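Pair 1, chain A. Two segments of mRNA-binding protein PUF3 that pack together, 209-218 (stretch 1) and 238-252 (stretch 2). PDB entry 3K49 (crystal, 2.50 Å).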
# COMPACT_ATOMS: atom_id res chain seq x y z
N LEU A 209 -17.35 -6.01 7.47
CA LEU A 209 -16.83 -4.73 7.93
C LEU A 209 -17.96 -3.73 8.22
O LEU A 209 -17.78 -2.78 8.99
CB LEU A 209 -15.89 -4.13 6.88
CG LEU A 209 -14.70 -4.95 6.35
CD1 LEU A 209 -13.82 -4.08 5.49
CD2 LEU A 209 -13.90 -5.52 7.51
N LYS A 210 -19.12 -3.93 7.60
CA LYS A 210 -20.16 -2.92 7.62
C LYS A 210 -20.83 -2.72 8.99
O LYS A 210 -21.70 -1.87 9.13
CB LYS A 210 -21.20 -3.19 6.54
CG LYS A 210 -22.01 -4.47 6.71
CD LYS A 210 -23.22 -4.45 5.74
CE LYS A 210 -24.03 -5.74 5.82
NZ LYS A 210 -24.86 -5.95 4.62
N ASP A 211 -20.43 -3.50 9.99
CA ASP A 211 -20.94 -3.32 11.35
C ASP A 211 -19.91 -2.65 12.24
O ASP A 211 -20.14 -2.42 13.42
CB ASP A 211 -21.37 -4.65 11.98
CG ASP A 211 -22.63 -5.24 11.33
OD1 ASP A 211 -22.88 -6.45 11.53
OD2 ASP A 211 -23.37 -4.50 10.64
N PHE A 212 -18.77 -2.28 11.67
CA PHE A 212 -17.64 -1.82 12.47
C PHE A 212 -16.93 -0.58 11.94
O PHE A 212 -15.80 -0.31 12.35
CB PHE A 212 -16.63 -2.96 12.62
CG PHE A 212 -17.24 -4.19 13.22
CD1 PHE A 212 -17.68 -4.19 14.55
CD2 PHE A 212 -17.40 -5.34 12.46
CE1 PHE A 212 -18.26 -5.32 15.11
CE2 PHE A 212 -17.98 -6.48 13.02
CZ PHE A 212 -18.41 -6.47 14.35
N ILE A 213 -17.59 0.18 11.07
CA ILE A 213 -17.01 1.37 10.46
C ILE A 213 -16.44 2.36 11.47
O ILE A 213 -15.37 2.93 11.22
CB ILE A 213 -18.05 2.15 9.64
CG1 ILE A 213 -18.52 1.32 8.45
CG2 ILE A 213 -17.47 3.48 9.18
CD1 ILE A 213 -19.71 1.91 7.72
N PRO A 214 -17.15 2.59 12.60
CA PRO A 214 -16.59 3.43 13.67
C PRO A 214 -15.23 2.97 14.19
O PRO A 214 -14.35 3.81 14.39
CB PRO A 214 -17.64 3.32 14.79
CG PRO A 214 -18.93 3.05 14.10
CD PRO A 214 -18.57 2.25 12.84
N TYR A 215 -15.04 1.67 14.41
CA TYR A 215 -13.73 1.21 14.86
C TYR A 215 -12.70 1.36 13.76
O TYR A 215 -11.58 1.83 14.00
CB TYR A 215 -13.78 -0.24 15.35
CG TYR A 215 -14.90 -0.52 16.30
CD1 TYR A 215 -16.05 -1.19 15.88
CD2 TYR A 215 -14.84 -0.09 17.62
CE1 TYR A 215 -17.10 -1.44 16.76
CE2 TYR A 215 -15.88 -0.33 18.51
CZ TYR A 215 -17.01 -1.01 18.07
OH TYR A 215 -18.04 -1.25 18.95
N LEU A 216 -13.07 0.96 12.55
CA LEU A 216 -12.15 1.04 11.40
C LEU A 216 -11.67 2.45 11.15
O LEU A 216 -10.49 2.68 10.91
CB LEU A 216 -12.80 0.46 10.14
CG LEU A 216 -13.11 -1.03 10.26
CD1 LEU A 216 -14.28 -1.43 9.36
CD2 LEU A 216 -11.88 -1.87 9.95
N ILE A 217 -12.58 3.42 11.22
CA ILE A 217 -12.20 4.80 10.92
C ILE A 217 -11.09 5.31 11.84
O ILE A 217 -10.27 6.14 11.44
CB ILE A 217 -13.42 5.72 10.95
CG1 ILE A 217 -14.34 5.41 9.77
CG2 ILE A 217 -13.01 7.19 10.97
CD1 ILE A 217 -15.55 6.37 9.69
N GLN A 218 -11.05 4.81 13.06
CA GLN A 218 -10.16 5.37 14.06
C GLN A 218 -8.95 4.50 14.33
O GLN A 218 -8.07 4.88 15.09
CB GLN A 218 -10.92 5.60 15.37
CG GLN A 218 -12.17 6.41 15.20
CD GLN A 218 -13.01 6.44 16.45
OE1 GLN A 218 -12.55 6.86 17.50
NE2 GLN A 218 -14.26 5.99 16.33
N LYS A 238 -23.10 -2.63 -6.12
CA LYS A 238 -24.16 -2.17 -5.23
C LYS A 238 -23.69 -2.08 -3.78
O LYS A 238 -24.23 -1.31 -2.98
CB LYS A 238 -25.36 -3.10 -5.32
CG LYS A 238 -25.06 -4.53 -4.87
CD LYS A 238 -26.31 -5.40 -4.86
CE LYS A 238 -25.99 -6.80 -4.35
NZ LYS A 238 -27.21 -7.66 -4.28
N GLU A 239 -22.68 -2.89 -3.44
CA GLU A 239 -22.21 -2.98 -2.06
C GLU A 239 -21.28 -1.82 -1.71
O GLU A 239 -21.36 -1.26 -0.61
CB GLU A 239 -21.51 -4.32 -1.83
CG GLU A 239 -21.05 -4.54 -0.40
CD GLU A 239 -22.21 -4.63 0.58
OE1 GLU A 239 -23.37 -4.72 0.12
OE2 GLU A 239 -21.96 -4.62 1.80
N MET A 240 -20.43 -1.45 -2.65
CA MET A 240 -19.55 -0.29 -2.46
C MET A 240 -20.36 0.97 -2.20
O MET A 240 -20.14 1.68 -1.21
CB MET A 240 -18.64 -0.09 -3.68
CG MET A 240 -17.49 -1.08 -3.76
SD MET A 240 -16.25 -0.83 -2.46
CE MET A 240 -14.91 -1.88 -3.07
N VAL A 241 -21.32 1.25 -3.09
CA VAL A 241 -22.16 2.43 -2.97
C VAL A 241 -22.81 2.54 -1.57
O VAL A 241 -22.73 3.58 -0.91
CB VAL A 241 -23.25 2.45 -4.06
CG1 VAL A 241 -24.21 3.63 -3.86
CG2 VAL A 241 -22.61 2.51 -5.43
N ASP A 242 -23.44 1.46 -1.12
CA ASP A 242 -24.05 1.46 0.21
C ASP A 242 -23.03 1.68 1.32
O ASP A 242 -23.26 2.48 2.23
CB ASP A 242 -24.79 0.14 0.45
CG ASP A 242 -26.03 0.00 -0.40
OD1 ASP A 242 -26.48 1.02 -0.96
OD2 ASP A 242 -26.56 -1.12 -0.51
N ILE A 243 -21.89 0.98 1.27
CA ILE A 243 -20.88 1.11 2.31
C ILE A 243 -20.26 2.51 2.28
O ILE A 243 -19.95 3.08 3.33
CB ILE A 243 -19.76 0.07 2.15
CG1 ILE A 243 -20.35 -1.35 2.17
CG2 ILE A 243 -18.72 0.23 3.25
CD1 ILE A 243 -21.09 -1.68 3.45
N LYS A 244 -20.09 3.06 1.08
CA LYS A 244 -19.54 4.41 0.98
C LYS A 244 -20.46 5.42 1.65
O LYS A 244 -20.00 6.41 2.22
CB LYS A 244 -19.28 4.80 -0.47
CG LYS A 244 -18.55 6.13 -0.59
CD LYS A 244 -18.32 6.50 -2.04
CE LYS A 244 -17.65 7.85 -2.20
NZ LYS A 244 -17.11 8.03 -3.59
N GLN A 245 -21.76 5.16 1.58
CA GLN A 245 -22.75 6.01 2.23
C GLN A 245 -22.68 5.91 3.77
O GLN A 245 -22.66 6.94 4.46
CB GLN A 245 -24.15 5.68 1.72
CG GLN A 245 -25.27 6.57 2.28
CD GLN A 245 -25.13 8.04 1.88
OE1 GLN A 245 -24.60 8.34 0.82
NE2 GLN A 245 -25.61 8.94 2.73
N GLU A 246 -22.63 4.69 4.31
CA GLU A 246 -22.50 4.50 5.76
C GLU A 246 -21.24 5.13 6.32
O GLU A 246 -21.16 5.46 7.50
CB GLU A 246 -22.53 3.01 6.14
CG GLU A 246 -23.53 2.20 5.31
CD GLU A 246 -23.30 0.70 5.36
OE1 GLU A 246 -23.28 0.13 6.48
OE2 GLU A 246 -23.14 0.10 4.27
N ILE A 247 -20.22 5.26 5.47
CA ILE A 247 -18.98 5.86 5.92
C ILE A 247 -19.18 7.36 6.02
O ILE A 247 -18.86 7.97 7.03
CB ILE A 247 -17.80 5.53 5.00
CG1 ILE A 247 -17.49 4.03 5.04
CG2 ILE A 247 -16.58 6.32 5.41
CD1 ILE A 247 -16.70 3.52 3.84
N ILE A 248 -19.74 7.94 4.96
CA ILE A 248 -20.11 9.35 4.96
C ILE A 248 -21.06 9.67 6.13
O ILE A 248 -20.86 10.61 6.90
CB ILE A 248 -20.81 9.72 3.65
CG1 ILE A 248 -19.90 9.48 2.45
CG2 ILE A 248 -21.26 11.17 3.69
CD1 ILE A 248 -18.61 10.27 2.47
N GLU A 249 -22.13 8.88 6.25
CA GLU A 249 -23.11 9.11 7.30
C GLU A 249 -22.43 9.06 8.65
O GLU A 249 -22.68 9.91 9.49
CB GLU A 249 -24.26 8.12 7.21
CG GLU A 249 -25.18 8.39 6.03
CD GLU A 249 -26.03 7.18 5.65
OE1 GLU A 249 -25.69 6.05 6.07
OE2 GLU A 249 -27.04 7.37 4.92
N THR A 250 -21.54 8.09 8.83
CA THR A 250 -20.85 7.95 10.12
C THR A 250 -19.92 9.11 10.36
O THR A 250 -19.81 9.58 11.49
CB THR A 250 -20.07 6.63 10.22
OG1 THR A 250 -20.95 5.53 10.02
CG2 THR A 250 -19.44 6.52 11.60
N VAL A 251 -19.24 9.57 9.31
CA VAL A 251 -18.36 10.72 9.44
C VAL A 251 -19.18 11.99 9.70
O VAL A 251 -18.77 12.87 10.46
CB VAL A 251 -17.48 10.94 8.19
CG1 VAL A 251 -16.61 12.17 8.38
CG2 VAL A 251 -16.63 9.72 7.89
N ALA A 252 -20.34 12.08 9.06
CA ALA A 252 -21.24 13.19 9.31
C ALA A 252 -21.60 13.28 10.80
O ALA A 252 -21.46 14.33 11.43
CB ALA A 252 -22.48 13.06 8.45

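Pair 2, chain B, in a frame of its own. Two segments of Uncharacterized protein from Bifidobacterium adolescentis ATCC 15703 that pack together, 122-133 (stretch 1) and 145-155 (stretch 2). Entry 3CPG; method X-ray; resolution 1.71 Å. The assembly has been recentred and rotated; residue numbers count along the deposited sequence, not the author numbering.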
# COMPACT_ATOMS: atom_id res chain seq x y z
N GLN B 122 -10.69 -0.16 1.73
CA GLN B 122 -11.65 0.58 0.92
C GLN B 122 -11.97 1.93 1.55
O GLN B 122 -12.14 2.04 2.76
CB GLN B 122 -12.93 -0.24 0.72
CG GLN B 122 -12.73 -1.58 -0.00
CD GLN B 122 -11.93 -1.46 -1.30
OE1 GLN B 122 -10.71 -1.62 -1.31
NE2 GLN B 122 -12.62 -1.16 -2.39
N LEU B 123 -12.06 2.96 0.71
CA LEU B 123 -12.32 4.31 1.17
C LEU B 123 -13.73 4.81 0.87
O LEU B 123 -14.07 5.07 -0.29
CB LEU B 123 -11.30 5.26 0.53
CG LEU B 123 -11.43 6.76 0.82
CD1 LEU B 123 -11.40 7.01 2.32
CD2 LEU B 123 -10.29 7.50 0.13
N GLN B 124 -14.54 4.94 1.91
CA GLN B 124 -15.90 5.44 1.76
C GLN B 124 -15.74 6.91 1.38
O GLN B 124 -14.90 7.62 1.94
CB GLN B 124 -16.67 5.29 3.07
CG GLN B 124 -18.14 5.66 2.96
CD GLN B 124 -18.93 5.19 4.17
OE1 GLN B 124 -19.06 3.98 4.40
NE2 GLN B 124 -19.47 6.13 4.93
N SER B 125 -16.54 7.37 0.42
CA SER B 125 -16.45 8.74 -0.07
C SER B 125 -16.47 9.86 0.97
O SER B 125 -15.70 10.82 0.87
CB SER B 125 -17.55 8.99 -1.10
OG SER B 125 -17.42 8.10 -2.20
N ASN B 126 -17.34 9.76 1.97
CA ASN B 126 -17.41 10.81 2.97
C ASN B 126 -16.27 10.75 3.99
O ASN B 126 -16.26 11.52 4.95
CB ASN B 126 -18.78 10.81 3.67
CG ASN B 126 -19.01 9.58 4.54
OD1 ASN B 126 -18.41 8.53 4.33
ND2 ASN B 126 -19.91 9.72 5.51
N LYS B 127 -15.31 9.86 3.76
CA LYS B 127 -14.16 9.71 4.64
C LYS B 127 -12.87 10.19 3.97
O LYS B 127 -11.80 10.18 4.57
CB LYS B 127 -13.99 8.24 5.06
CG LYS B 127 -15.16 7.67 5.85
CD LYS B 127 -15.22 8.22 7.26
CE LYS B 127 -14.12 7.62 8.14
NZ LYS B 127 -14.19 8.10 9.55
N ILE B 128 -12.97 10.59 2.70
CA ILE B 128 -11.79 11.07 1.98
C ILE B 128 -11.13 12.23 2.73
O ILE B 128 -9.91 12.25 2.92
CB ILE B 128 -12.15 11.53 0.56
CG1 ILE B 128 -12.72 10.35 -0.23
CG2 ILE B 128 -10.92 12.11 -0.14
CD1 ILE B 128 -13.23 10.73 -1.60
N GLY B 129 -11.95 13.20 3.13
CA GLY B 129 -11.43 14.35 3.85
C GLY B 129 -10.72 13.98 5.13
O GLY B 129 -9.87 14.73 5.61
N LYS B 130 -11.06 12.83 5.70
CA LYS B 130 -10.43 12.37 6.94
C LYS B 130 -9.00 11.88 6.71
O LYS B 130 -8.15 11.99 7.60
CB LYS B 130 -11.24 11.23 7.56
CG LYS B 130 -12.65 11.60 7.99
CD LYS B 130 -12.64 12.53 9.19
CE LYS B 130 -14.06 12.79 9.69
NZ LYS B 130 -14.06 13.60 10.94
N VAL B 131 -8.72 11.35 5.52
CA VAL B 131 -7.39 10.82 5.25
C VAL B 131 -6.45 11.72 4.46
O VAL B 131 -5.23 11.55 4.53
CB VAL B 131 -7.48 9.44 4.55
CG1 VAL B 131 -8.32 8.49 5.39
CG2 VAL B 131 -8.06 9.58 3.15
N LEU B 132 -6.98 12.69 3.72
CA LEU B 132 -6.12 13.58 2.94
C LEU B 132 -5.07 14.34 3.76
O LEU B 132 -3.99 14.65 3.26
CB LEU B 132 -6.96 14.57 2.14
CG LEU B 132 -7.75 13.95 0.98
CD1 LEU B 132 -8.50 15.04 0.24
CD2 LEU B 132 -6.79 13.23 0.04
N PRO B 133 -5.37 14.66 5.03
CA PRO B 133 -4.38 15.39 5.83
C PRO B 133 -3.25 14.49 6.34
O PRO B 133 -2.27 14.98 6.89
CB PRO B 133 -5.20 15.95 6.99
CG PRO B 133 -6.58 16.05 6.43
CD PRO B 133 -6.70 14.77 5.66
N ASP B 145 -15.02 6.99 -10.75
CA ASP B 145 -15.91 7.74 -9.87
C ASP B 145 -15.22 8.12 -8.56
O ASP B 145 -15.25 9.28 -8.15
CB ASP B 145 -17.17 6.91 -9.59
CG ASP B 145 -18.20 7.66 -8.76
OD1 ASP B 145 -18.46 8.84 -9.06
OD2 ASP B 145 -18.76 7.05 -7.82
N LEU B 146 -14.59 7.14 -7.91
CA LEU B 146 -13.90 7.42 -6.65
C LEU B 146 -12.73 8.37 -6.89
O LEU B 146 -12.52 9.31 -6.13
CB LEU B 146 -13.39 6.12 -6.01
CG LEU B 146 -12.65 6.25 -4.67
CD1 LEU B 146 -13.51 7.03 -3.68
CD2 LEU B 146 -12.33 4.86 -4.10
N ALA B 147 -11.98 8.13 -7.97
CA ALA B 147 -10.84 8.98 -8.30
C ALA B 147 -11.27 10.43 -8.46
O ALA B 147 -10.56 11.35 -8.05
CB ALA B 147 -10.18 8.47 -9.58
N GLU B 148 -12.43 10.65 -9.08
CA GLU B 148 -12.94 12.00 -9.28
C GLU B 148 -13.29 12.64 -7.94
O GLU B 148 -13.01 13.82 -7.71
CB GLU B 148 -14.20 11.99 -10.15
CG GLU B 148 -13.99 11.52 -11.59
CD GLU B 148 -15.29 11.50 -12.38
OE1 GLU B 148 -16.27 10.89 -11.91
OE2 GLU B 148 -15.32 12.08 -13.49
N LYS B 149 -13.90 11.86 -7.05
CA LYS B 149 -14.27 12.38 -5.73
C LYS B 149 -13.02 12.78 -4.95
O LYS B 149 -13.02 13.79 -4.25
CB LYS B 149 -15.07 11.34 -4.96
CG LYS B 149 -16.41 11.02 -5.59
CD LYS B 149 -17.11 9.89 -4.85
CE LYS B 149 -18.41 9.52 -5.55
NZ LYS B 149 -19.10 8.42 -4.84
N ILE B 150 -11.96 11.99 -5.06
CA ILE B 150 -10.73 12.30 -4.36
C ILE B 150 -10.10 13.53 -5.00
O ILE B 150 -9.60 14.42 -4.31
CB ILE B 150 -9.75 11.10 -4.42
CG1 ILE B 150 -10.36 9.92 -3.66
CG2 ILE B 150 -8.39 11.49 -3.84
CD1 ILE B 150 -9.56 8.63 -3.75
N SER B 151 -10.15 13.60 -6.33
CA SER B 151 -9.60 14.73 -7.06
C SER B 151 -10.23 16.05 -6.63
O SER B 151 -9.54 17.03 -6.33
CB SER B 151 -9.80 14.53 -8.56
OG SER B 151 -9.45 15.70 -9.29
N ARG B 152 -11.56 16.09 -6.60
CA ARG B 152 -12.28 17.31 -6.22
C ARG B 152 -11.82 17.82 -4.86
O ARG B 152 -11.61 19.02 -4.67
CB ARG B 152 -13.78 17.04 -6.17
CG ARG B 152 -14.39 16.53 -7.45
CD ARG B 152 -15.86 16.24 -7.23
NE ARG B 152 -16.61 17.47 -6.98
CZ ARG B 152 -17.05 18.28 -7.93
NH1 ARG B 152 -16.82 18.00 -9.20
NH2 ARG B 152 -17.72 19.38 -7.61
N ARG B 153 -11.68 16.90 -3.91
CA ARG B 153 -11.27 17.24 -2.56
C ARG B 153 -9.80 17.62 -2.44
O ARG B 153 -9.45 18.51 -1.65
CB ARG B 153 -11.64 16.08 -1.63
CG ARG B 153 -13.16 15.93 -1.51
CD ARG B 153 -13.61 14.61 -0.90
NE ARG B 153 -15.06 14.59 -0.68
CZ ARG B 153 -15.98 14.49 -1.64
NH1 ARG B 153 -15.62 14.38 -2.91
NH2 ARG B 153 -17.27 14.50 -1.32
N ALA B 154 -8.94 16.98 -3.21
CA ALA B 154 -7.51 17.30 -3.17
C ALA B 154 -7.30 18.69 -3.77
O ALA B 154 -6.58 19.52 -3.21
CB ALA B 154 -6.71 16.26 -3.95
N VAL B 155 -7.95 18.96 -4.90
CA VAL B 155 -7.82 20.25 -5.55
C VAL B 155 -8.29 21.36 -4.61
O VAL B 155 -7.62 22.38 -4.47
CB VAL B 155 -8.65 20.31 -6.86
CG1 VAL B 155 -8.70 21.74 -7.40
CG2 VAL B 155 -8.04 19.38 -7.90
O HOH W 1 -14.77 13.32 2.30

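What separates the two contacts most sharply? Pair 2 ties its stretches together with polar bonds, whereas pair 1 has no hydrogen bond across the contact. In pair 2, Lys B149 NZ donates to Ser B125 OG at 3.1 Å and also forms a salt bridge with Asp B145 OD2 at 3.3 Å within its own helix, so one ammonium group serves both stretches. The matching positions in pair 1 are Lys A210 for Ser B125 and Glu A246 for Lys B149. In pair 1 the lysine lies on the first stretch and faces a glutamate on the second, where pair 2 has a serine facing a lysine; Lys A210 CB is 3.9 Å from Glu A246 OE1, and no hydrogen bond forms between them.

What geometry do the pairs share? In each, a turn leads into a short helix that packs across a longer one, and 14 central residues superpose with an RMSD of 0.6 Å. Ile A213 and Ile B128 coincide best in the first stretch, with CA atoms and side-chain centres both 0.3 Å apart. Both adopt the m rotamer at chi1 and t at chi2, and both point toward the partner helix. Ile A213 CD1 reaches Glu A246 CB at 3.4 Å and Ile A247 CG1 at 4.1 Å; Ile B128 CD1 reaches Lys B149 CB at 3.9 Å and Ile B150 CG1 at 3.6 Å. Ile B128 is a knob in a hole formed by Leu B146, Lys B149, Ile B150 and Arg B153. The charged residues thus contribute aliphatic carbon to the packing around the isoleucine.

How is the position beside this isoleucine filled? Thr A250 matches Arg B153, with CA atoms 0.3 Å apart. The threonine is compact: its OG1 donates to Glu A246 O at 2.5 Å, while its CG2 lies 4.3 Å from Pro A214 CG. Arg B153 instead packs CD at 3.7 Å from Ile B128 CB, and its NH1 donates to Lys B149 O at 3.0 Å. Ser B125 O lies over one face of the guanidinium. A water accepts weakly from Arg B153 NE at 3.3 Å and donates to Ser B125 O at 3.0 Å, bridging the stretches. That water also accepts from Gly B129 N at 2.9 Å; the matching residue in pair 1 is Pro A214, whose ring nitrogen has no hydrogen to offer.

What closes the far end? Ile A217 and Leu B132 match, and both point toward the other stretch. Ile A217 CD1 packs 4.0 Å from Val A251 CG2. Opposite Leu B132 the corresponding residue is the smaller Ala B154, and Leu B132 CD1 approaches its backbone N at 4.0 Å and Arg B153 CB at 3.8 Å.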